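Local coordinates for N-acetyltransferase domain-containing protein (Pyrococcus horikoshii, PDB 1WWZ), which binds acetyl-CoA and, as a member of the GNAT family, probably transfers its acetyl group to a substrate not yet identified, at residues K142-G145 and V151-I154. Numbering follows the deposited sequence.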
ATOM      1  N   LYS A 142      10.458  13.703   4.784  1.00 21.49           N
ATOM      2  CA  LYS A 142      10.858  15.102   4.840  1.00 23.87           C
ATOM      3  C   LYS A 142      12.362  15.222   4.609  1.00 23.56           C
ATOM      4  O   LYS A 142      13.134  14.366   5.040  1.00 21.88           O
ATOM      5  CB  LYS A 142      10.503  15.700   6.209  1.00 25.22           C
ATOM      6  CG  LYS A 142       9.019  15.681   6.540  1.00 29.36           C
ATOM      7  CD  LYS A 142       8.764  16.245   7.931  1.00 32.80           C
ATOM      8  CE  LYS A 142       7.279  16.252   8.261  1.00 34.33           C
ATOM      9  NZ  LYS A 142       6.507  17.061   7.275  1.00 37.73           N
ATOM     10  N   LYS A 143      12.771  16.277   3.913  1.00 25.00           N
ATOM     11  CA  LYS A 143      14.185  16.506   3.651  1.00 25.72           C
ATOM     12  C   LYS A 143      14.800  16.960   4.966  1.00 26.90           C
ATOM     13  O   LYS A 143      14.235  17.812   5.651  1.00 27.08           O
ATOM     14  CB  LYS A 143      14.353  17.587   2.582  1.00 27.44           C
ATOM     15  CG  LYS A 143      13.680  17.240   1.265  1.00 27.50           C
ATOM     16  CD  LYS A 143      13.852  18.343   0.236  1.00 29.39           C
ATOM     17  CE  LYS A 143      13.070  18.033  -1.030  1.00 29.80           C
ATOM     18  NZ  LYS A 143      13.198  19.117  -2.047  1.00 29.50           N
ATOM     19  N   VAL A 144      15.949  16.400   5.328  1.00 26.36           N
ATOM     20  CA  VAL A 144      16.573  16.769   6.591  1.00 28.15           C
ATOM     21  C   VAL A 144      18.068  17.046   6.524  1.00 28.40           C
ATOM     22  O   VAL A 144      18.687  17.367   7.537  1.00 29.72           O
ATOM     23  CB  VAL A 144      16.328  15.683   7.655  1.00 28.59           C
ATOM     24  CG1 VAL A 144      14.844  15.585   7.955  1.00 29.21           C
ATOM     25  CG2 VAL A 144      16.859  14.341   7.161  1.00 29.38           C
ATOM     26  N   GLY A 145      18.650  16.929   5.338  1.00 28.32           N
ATOM     27  CA  GLY A 145      20.073  17.181   5.209  1.00 27.75           C
ATOM     28  C   GLY A 145      20.572  16.926   3.807  1.00 27.28           C
ATOM     29  O   GLY A 145      19.802  16.569   2.921  1.00 25.13           O
ATOM     30  N   VAL A 151      20.575  14.226  -1.164  1.00 20.10           N
ATOM     31  CA  VAL A 151      19.665  14.774  -0.162  1.00 19.25           C
ATOM     32  C   VAL A 151      19.161  13.642   0.738  1.00 19.54           C
ATOM     33  O   VAL A 151      18.800  12.573   0.248  1.00 19.82           O
ATOM     34  CB  VAL A 151      18.445  15.440  -0.831  1.00 19.61           C
ATOM     35  CG1 VAL A 151      17.446  15.898   0.227  1.00 19.40           C
ATOM     36  CG2 VAL A 151      18.900  16.607  -1.681  1.00 20.78           C
ATOM     37  N   ARG A 152      19.146  13.871   2.049  1.00 18.18           N
ATOM     38  CA  ARG A 152      18.676  12.856   2.988  1.00 18.10           C
ATOM     39  C   ARG A 152      17.236  13.131   3.395  1.00 18.34           C
ATOM     40  O   ARG A 152      16.878  14.259   3.752  1.00 19.03           O
ATOM     41  CB  ARG A 152      19.560  12.808   4.244  1.00 17.35           C
ATOM     42  CG  ARG A 152      19.219  11.652   5.199  1.00 19.75           C
ATOM     43  CD  ARG A 152      20.191  11.573   6.388  1.00 19.60           C
ATOM     44  NE  ARG A 152      19.985  12.639   7.367  1.00 21.93           N
ATOM     45  CZ  ARG A 152      19.298  12.504   8.501  1.00 23.05           C
ATOM     46  NH1 ARG A 152      18.744  11.339   8.822  1.00 22.50           N
ATOM     47  NH2 ARG A 152      19.148  13.547   9.311  1.00 24.77           N
ATOM     48  N   MET A 153      16.406  12.097   3.325  1.00 17.70           N
ATOM     49  CA  MET A 153      15.008  12.220   3.701  1.00 18.03           C
ATOM     50  C   MET A 153      14.689  11.206   4.779  1.00 19.29           C
ATOM     51  O   MET A 153      15.271  10.121   4.821  1.00 17.55           O
ATOM     52  CB  MET A 153      14.103  12.013   2.486  1.00 18.81           C
ATOM     53  CG  MET A 153      14.333  13.059   1.409  1.00 19.79           C
ATOM     54  SD  MET A 153      13.179  12.975   0.042  1.00 20.23           S
ATOM     55  CE  MET A 153      11.730  13.757   0.784  1.00 21.64           C
ATOM     56  N   ILE A 154      13.756  11.559   5.652  1.00 19.81           N
ATOM     57  CA  ILE A 154      13.400  10.678   6.748  1.00 21.86           C
ATOM     58  C   ILE A 154      11.897  10.686   6.999  1.00 21.75           C
ATOM     59  O   ILE A 154      11.222  11.686   6.750  1.00 20.60           O
ATOM     60  CB  ILE A 154      14.136  11.126   8.039  1.00 23.84           C
ATOM     61  CG1 ILE A 154      14.189   9.984   9.047  1.00 27.60           C
ATOM     62  CG2 ILE A 154      13.457  12.346   8.639  1.00 27.42           C
ATOM     63  CD1 ILE A 154      15.391   9.086   8.854  1.00 28.30           C
TER
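Lys142 and Ile154 exchange two backbone hydrogen bonds, Lys142 N to Ile154 O and Ile154 N to Lys142 O, each 2.9 Å long, so the backbone N-H and C=O of both residues are satisfied within the pair. Further along, Val144 N gives a nearly straight bond of 2.8 Å to Arg152 O, while Arg152 N reaches Gly145 O at 2.9 Å from above the carbonyl plane. Val144 and Gly145 thus both face Arg152, a classic beta bulge. The extra residue turns the side chain of Val144 toward strand 150-156: CG2 lies over one face of the Arg152 guanidinium, 3.2 Å from NH2, and CG1 meets Ile154 CG2 at 3.6 Å. Valine suits this place because its two branches serve both neighbours. Arginine, bent at chi3 (73°), offers the methyl a flat face and extends NH1 to salt bridges with Glu122 and Glu81. A leucine in its place would probably leave those two carboxylates without their cationic mate. Beside Met153, Lys143 lays its CG 4.0 Å from CE, with its extended chain carrying the ammonium outward; Met153 also packs on Tyr136, an acetyl-CoA-binding residue of helix 130-138. The pairing forms the bulged C-terminal beta hairpin of a GNAT fold, with strand 142-147 at the sheet edge.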